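Long-range contact in endo-b-1,4-glucanase (PDB 1KS8), which probably hydrolyses internal beta-1,4-glucosidic linkages in cellulose and related beta-glucans as a termite family 9 endoglucanase: residues R212-R224 with W253-L267. Sequence-based numbering, arbitrary orientation.
Sequences RDELVWAAAWLYR and WDSKVSGVQVLLAKL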
loop_
_atom_site.group_PDB
_atom_site.type_symbol
_atom_site.label_atom_id
_atom_site.label_comp_id
_atom_site.label_asym_id
_atom_site.label_seq_id
_atom_site.Cartn_x
_atom_site.Cartn_y
_atom_site.Cartn_z
ATOM N N ARG A 212 -18.257 -2.153 -3.130
ATOM C CA ARG A 212 -18.544 -3.359 -3.897
ATOM C C ARG A 212 -17.353 -4.044 -4.570
ATOM O O ARG A 212 -17.305 -5.273 -4.629
ATOM C CB ARG A 212 -19.647 -3.057 -4.913
ATOM C CG ARG A 212 -20.953 -2.680 -4.230
ATOM C CD ARG A 212 -22.023 -2.216 -5.204
ATOM N NE ARG A 212 -23.250 -1.846 -4.500
ATOM C CZ ARG A 212 -23.338 -0.855 -3.616
ATOM N NH1 ARG A 212 -22.270 -0.124 -3.325
ATOM N NH2 ARG A 212 -24.492 -0.599 -3.015
ATOM N N ASP A 213 -16.387 -3.277 -5.064
ATOM C CA ASP A 213 -15.233 -3.901 -5.707
ATOM C C ASP A 213 -14.393 -4.684 -4.697
ATOM O O ASP A 213 -13.725 -5.655 -5.055
ATOM C CB ASP A 213 -14.374 -2.849 -6.425
ATOM C CG ASP A 213 -13.803 -1.811 -5.484
ATOM O OD1 ASP A 213 -14.559 -1.287 -4.646
ATOM O OD2 ASP A 213 -12.595 -1.506 -5.595
ATOM N N GLU A 214 -14.445 -4.269 -3.433
ATOM C CA GLU A 214 -13.698 -4.942 -2.373
ATOM C C GLU A 214 -14.212 -6.354 -2.114
ATOM O O GLU A 214 -13.439 -7.257 -1.792
ATOM C CB GLU A 214 -13.773 -4.139 -1.073
ATOM C CG GLU A 214 -12.971 -2.853 -1.083
ATOM C CD GLU A 214 -11.506 -3.096 -1.358
ATOM O OE1 GLU A 214 -10.958 -4.081 -0.818
ATOM O OE2 GLU A 214 -10.900 -2.301 -2.108
ATOM N N LEU A 215 -15.522 -6.542 -2.235
ATOM C CA LEU A 215 -16.109 -7.858 -2.015
ATOM C C LEU A 215 -15.620 -8.836 -3.083
ATOM O O LEU A 215 -15.322 -9.994 -2.791
ATOM C CB LEU A 215 -17.639 -7.765 -2.034
ATOM C CG LEU A 215 -18.255 -7.000 -0.857
ATOM C CD1 LEU A 215 -19.760 -6.869 -1.053
ATOM C CD2 LEU A 215 -17.946 -7.730 0.443
ATOM N N VAL A 216 -15.529 -8.360 -4.320
ATOM C CA VAL A 216 -15.063 -9.196 -5.424
ATOM C C VAL A 216 -13.569 -9.479 -5.255
ATOM O O VAL A 216 -13.111 -10.604 -5.450
ATOM C CB VAL A 216 -15.286 -8.495 -6.785
ATOM C CG1 VAL A 216 -14.843 -9.405 -7.915
ATOM C CG2 VAL A 216 -16.757 -8.119 -6.947
ATOM N N TRP A 217 -12.822 -8.441 -4.892
ATOM C CA TRP A 217 -11.379 -8.525 -4.676
ATOM C C TRP A 217 -11.077 -9.554 -3.584
ATOM O O TRP A 217 -10.240 -10.441 -3.768
ATOM C CB TRP A 217 -10.880 -7.127 -4.282
ATOM C CG TRP A 217 -9.415 -6.947 -3.949
ATOM C CD1 TRP A 217 -8.909 -6.478 -2.766
ATOM C CD2 TRP A 217 -8.294 -7.057 -4.843
ATOM N NE1 TRP A 217 -7.555 -6.277 -2.871
ATOM C CE2 TRP A 217 -7.149 -6.623 -4.133
ATOM C CE3 TRP A 217 -8.145 -7.472 -6.174
ATOM C CZ2 TRP A 217 -5.873 -6.590 -4.710
ATOM C CZ3 TRP A 217 -6.872 -7.440 -6.749
ATOM C CH2 TRP A 217 -5.756 -7.001 -6.015
ATOM N N ALA A 218 -11.771 -9.440 -2.455
ATOM C CA ALA A 218 -11.580 -10.361 -1.338
ATOM C C ALA A 218 -11.947 -11.795 -1.720
ATOM O O ALA A 218 -11.224 -12.740 -1.396
ATOM C CB ALA A 218 -12.415 -9.910 -0.141
ATOM N N ALA A 219 -13.074 -11.956 -2.407
ATOM C CA ALA A 219 -13.517 -13.283 -2.820
ATOM C C ALA A 219 -12.498 -13.922 -3.756
ATOM O O ALA A 219 -12.193 -15.108 -3.639
ATOM C CB ALA A 219 -14.878 -13.198 -3.505
ATOM N N ALA A 220 -11.968 -13.133 -4.685
ATOM C CA ALA A 220 -10.981 -13.644 -5.627
ATOM C C ALA A 220 -9.724 -14.109 -4.899
ATOM O O ALA A 220 -9.193 -15.181 -5.188
ATOM C CB ALA A 220 -10.633 -12.574 -6.655
ATOM N N TRP A 221 -9.243 -13.307 -3.953
ATOM C CA TRP A 221 -8.051 -13.680 -3.201
ATOM C C TRP A 221 -8.286 -14.922 -2.351
ATOM O O TRP A 221 -7.404 -15.772 -2.229
ATOM C CB TRP A 221 -7.576 -12.514 -2.327
ATOM C CG TRP A 221 -6.679 -11.577 -3.078
ATOM C CD1 TRP A 221 -6.986 -10.328 -3.539
ATOM C CD2 TRP A 221 -5.341 -11.846 -3.507
ATOM N NE1 TRP A 221 -5.918 -9.801 -4.232
ATOM C CE2 TRP A 221 -4.896 -10.715 -4.227
ATOM C CE3 TRP A 221 -4.474 -12.938 -3.355
ATOM C CZ2 TRP A 221 -3.619 -10.644 -4.795
ATOM C CZ3 TRP A 221 -3.205 -12.867 -3.919
ATOM C CH2 TRP A 221 -2.791 -11.727 -4.631
ATOM N N LEU A 222 -9.475 -15.034 -1.768
ATOM C CA LEU A 222 -9.789 -16.206 -0.960
ATOM C C LEU A 222 -9.817 -17.453 -1.833
ATOM O O LEU A 222 -9.394 -18.522 -1.406
ATOM C CB LEU A 222 -11.125 -16.019 -0.241
ATOM C CG LEU A 222 -10.975 -15.288 1.097
ATOM C CD1 LEU A 222 -12.331 -14.864 1.615
ATOM C CD2 LEU A 222 -10.263 -16.201 2.091
ATOM N N TYR A 223 -10.308 -17.319 -3.061
ATOM C CA TYR A 223 -10.333 -18.464 -3.961
ATOM C C TYR A 223 -8.896 -18.890 -4.251
ATOM O O TYR A 223 -8.564 -20.073 -4.210
ATOM C CB TYR A 223 -11.029 -18.117 -5.278
ATOM C CG TYR A 223 -10.896 -19.207 -6.317
ATOM C CD1 TYR A 223 -11.393 -20.489 -6.079
ATOM C CD2 TYR A 223 -10.248 -18.966 -7.529
ATOM C CE1 TYR A 223 -11.247 -21.505 -7.022
ATOM C CE2 TYR A 223 -10.098 -19.976 -8.480
ATOM C CZ TYR A 223 -10.599 -21.241 -8.218
ATOM O OH TYR A 223 -10.448 -22.243 -9.151
ATOM N N ARG A 224 -8.042 -17.915 -4.540
ATOM C CA ARG A 224 -6.649 -18.204 -4.839
ATOM C C ARG A 224 -5.942 -18.889 -3.672
ATOM O O ARG A 224 -5.106 -19.769 -3.875
ATOM C CB ARG A 224 -5.910 -16.909 -5.195
ATOM C CG ARG A 224 -4.479 -17.127 -5.651
ATOM C CD ARG A 224 -3.811 -15.826 -6.056
ATOM N NE ARG A 224 -2.556 -16.081 -6.753
ATOM C CZ ARG A 224 -1.883 -15.166 -7.440
ATOM N NH1 ARG A 224 -2.344 -13.924 -7.520
ATOM N NH2 ARG A 224 -0.764 -15.500 -8.068
ATOM N N TRP A 253 -5.877 2.470 -3.554
ATOM C CA TRP A 253 -6.387 2.020 -2.267
ATOM C C TRP A 253 -7.913 2.030 -2.194
ATOM O O TRP A 253 -8.500 1.212 -1.492
ATOM C CB TRP A 253 -5.826 2.881 -1.126
ATOM C CG TRP A 253 -6.208 4.327 -1.209
ATOM C CD1 TRP A 253 -5.526 5.319 -1.853
ATOM C CD2 TRP A 253 -7.394 4.935 -0.680
ATOM N NE1 TRP A 253 -6.215 6.506 -1.761
ATOM C CE2 TRP A 253 -7.364 6.298 -1.047
ATOM C CE3 TRP A 253 -8.480 4.458 0.066
ATOM C CZ2 TRP A 253 -8.381 7.194 -0.695
ATOM C CZ3 TRP A 253 -9.495 5.351 0.418
ATOM C CH2 TRP A 253 -9.433 6.703 0.036
ATOM N N ASP A 254 -8.555 2.944 -2.920
ATOM C CA ASP A 254 -10.016 3.048 -2.885
ATOM C C ASP A 254 -10.770 2.433 -4.061
ATOM O O ASP A 254 -11.985 2.249 -3.992
ATOM C CB ASP A 254 -10.440 4.515 -2.740
ATOM C CG ASP A 254 -9.978 5.378 -3.896
ATOM O OD1 ASP A 254 -10.415 6.545 -3.973
ATOM O OD2 ASP A 254 -9.175 4.897 -4.724
ATOM N N SER A 255 -10.062 2.130 -5.140
ATOM C CA SER A 255 -10.692 1.535 -6.313
ATOM C C SER A 255 -9.656 0.694 -7.033
ATOM O O SER A 255 -8.630 1.209 -7.478
ATOM C CB SER A 255 -11.221 2.622 -7.249
ATOM O OG SER A 255 -11.908 2.050 -8.351
ATOM N N LYS A 256 -9.926 -0.599 -7.153
ATOM C CA LYS A 256 -8.987 -1.498 -7.804
ATOM C C LYS A 256 -9.635 -2.424 -8.821
ATOM O O LYS A 256 -9.341 -3.619 -8.863
ATOM C CB LYS A 256 -8.257 -2.317 -6.743
ATOM C CG LYS A 256 -9.186 -2.985 -5.746
ATOM C CD LYS A 256 -8.406 -3.635 -4.620
ATOM C CE LYS A 256 -7.576 -2.621 -3.848
ATOM N NZ LYS A 256 -8.419 -1.579 -3.201
ATOM N N VAL A 257 -10.508 -1.862 -9.650
ATOM C CA VAL A 257 -11.190 -2.635 -10.678
ATOM C C VAL A 257 -10.185 -3.366 -11.566
ATOM O O VAL A 257 -10.377 -4.537 -11.894
ATOM C CB VAL A 257 -12.071 -1.722 -11.558
ATOM C CG1 VAL A 257 -12.781 -2.546 -12.615
ATOM C CG2 VAL A 257 -13.082 -0.987 -10.686
ATOM N N SER A 258 -9.111 -2.684 -11.954
ATOM C CA SER A 258 -8.101 -3.306 -12.806
ATOM C C SER A 258 -7.374 -4.432 -12.081
ATOM O O SER A 258 -6.959 -5.412 -12.699
ATOM C CB SER A 258 -7.093 -2.265 -13.292
ATOM O OG SER A 258 -7.697 -1.367 -14.206
ATOM N N GLY A 259 -7.210 -4.286 -10.770
ATOM C CA GLY A 259 -6.555 -5.324 -9.997
ATOM C C GLY A 259 -7.441 -6.554 -9.999
ATOM O O GLY A 259 -6.974 -7.669 -10.221
ATOM N N VAL A 260 -8.732 -6.342 -9.758
ATOM C CA VAL A 260 -9.705 -7.430 -9.740
ATOM C C VAL A 260 -9.725 -8.144 -11.087
ATOM O O VAL A 260 -9.706 -9.372 -11.157
ATOM C CB VAL A 260 -11.128 -6.898 -9.448
ATOM C CG1 VAL A 260 -12.162 -7.984 -9.714
ATOM C CG2 VAL A 260 -11.219 -6.433 -8.004
ATOM N N GLN A 261 -9.754 -7.358 -12.155
ATOM C CA GLN A 261 -9.792 -7.901 -13.504
ATOM C C GLN A 261 -8.555 -8.699 -13.905
ATOM O O GLN A 261 -8.672 -9.788 -14.467
ATOM C CB GLN A 261 -10.046 -6.764 -14.492
ATOM C CG GLN A 261 -11.464 -6.216 -14.384
ATOM C CD GLN A 261 -11.630 -4.842 -15.000
ATOM O OE1 GLN A 261 -12.752 -4.359 -15.165
ATOM N NE2 GLN A 261 -10.519 -4.199 -15.332
ATOM N N VAL A 262 -7.365 -8.181 -13.619
ATOM C CA VAL A 262 -6.165 -8.914 -13.990
ATOM C C VAL A 262 -6.008 -10.149 -13.101
ATOM O O VAL A 262 -5.458 -11.164 -13.527
ATOM C CB VAL A 262 -4.901 -8.007 -13.922
ATOM C CG1 VAL A 262 -4.468 -7.790 -12.484
ATOM C CG2 VAL A 262 -3.782 -8.616 -14.751
ATOM N N LEU A 263 -6.521 -10.070 -11.875
ATOM C CA LEU A 263 -6.450 -11.194 -10.945
ATOM C C LEU A 263 -7.394 -12.298 -11.432
ATOM O O LEU A 263 -6.998 -13.458 -11.546
ATOM C CB LEU A 263 -6.870 -10.752 -9.538
ATOM C CG LEU A 263 -6.224 -11.411 -8.310
ATOM C CD1 LEU A 263 -7.169 -11.249 -7.123
ATOM C CD2 LEU A 263 -5.936 -12.880 -8.549
ATOM N N LEU A 264 -8.644 -11.936 -11.711
ATOM C CA LEU A 264 -9.615 -12.914 -12.190
ATOM C C LEU A 264 -9.209 -13.498 -13.539
ATOM O O LEU A 264 -9.504 -14.655 -13.830
ATOM C CB LEU A 264 -11.014 -12.290 -12.282
ATOM C CG LEU A 264 -11.733 -12.122 -10.938
ATOM C CD1 LEU A 264 -13.045 -11.390 -11.141
ATOM C CD2 LEU A 264 -11.978 -13.490 -10.311
ATOM N N ALA A 265 -8.530 -12.705 -14.362
ATOM C CA ALA A 265 -8.085 -13.194 -15.660
ATOM C C ALA A 265 -7.115 -14.352 -15.432
ATOM O O ALA A 265 -7.161 -15.362 -16.131
ATOM C CB ALA A 265 -7.397 -12.078 -16.442
ATOM N N LYS A 266 -6.243 -14.204 -14.441
ATOM C CA LYS A 266 -5.268 -15.243 -14.132
ATOM C C LYS A 266 -5.910 -16.470 -13.492
ATOM O O LYS A 266 -5.558 -17.605 -13.815
ATOM C CB LYS A 266 -4.189 -14.695 -13.194
ATOM C CG LYS A 266 -3.094 -15.699 -12.858
ATOM C CD LYS A 266 -2.026 -15.077 -11.970
ATOM C CE LYS A 266 -0.842 -16.014 -11.786
ATOM N NZ LYS A 266 -1.239 -17.307 -11.168
ATOM N N LEU A 267 -6.858 -16.238 -12.591
ATOM C CA LEU A 267 -7.536 -17.320 -11.883
ATOM C C LEU A 267 -8.533 -18.125 -12.713
ATOM O O LEU A 267 -8.747 -19.310 -12.448
ATOM C CB LEU A 267 -8.257 -16.763 -10.651
ATOM C CG LEU A 267 -7.389 -16.100 -9.580
ATOM C CD1 LEU A 267 -8.282 -15.526 -8.491
ATOM C CD2 LEU A 267 -6.423 -17.115 -8.994
HETATM O O HOH W 1 -13.481 0.427 -3.024
HETATM O O HOH W 2 -0.119 -18.300 -8.257
#
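Lys256 CG sits between its backbone N and carbonyl carbon (chi1 51°), and an extended chi2 carries CD over one face of the Trp217 indole; bends at chi3 and chi4 then curl NZ round to Glu214. There NZ makes a salt bridge of 2.8 Å to Glu214 OE2, on the syn lone pair; Glu154 is a second acidic partner for NZ and also accepts from Trp217 NE1, tying ring and ammonium to one carboxylate. The Lys256 backbone N, at the N-cap, donates to Asp213 OD2 at 3.2 Å, nearly straight at 168°. Asp213, Glu214 and Asp254, with Asp210, contribute to the calcium site seen in this protein, which holds no calcium in this model. Farther along, Leu263 is a knob among Trp217, Ala220, Trp221 and Arg224, its CD1 over the Trp221 face, 3.5 Å from Trp221 NE1. Val260 CG1 meets Val216 CG1 at 3.5 Å, while Leu267 CD2 lies along the aliphatic part of Arg224, whose guanidinium pairs with Asp78. In this (alpha/alpha)6 barrel, the axes of 212-224 and 257-267 run in the same general direction, 28° apart, and approach to 9.6 Å; helices 171-190 and 229-241 pack against the first, and helix 271-286 against the second.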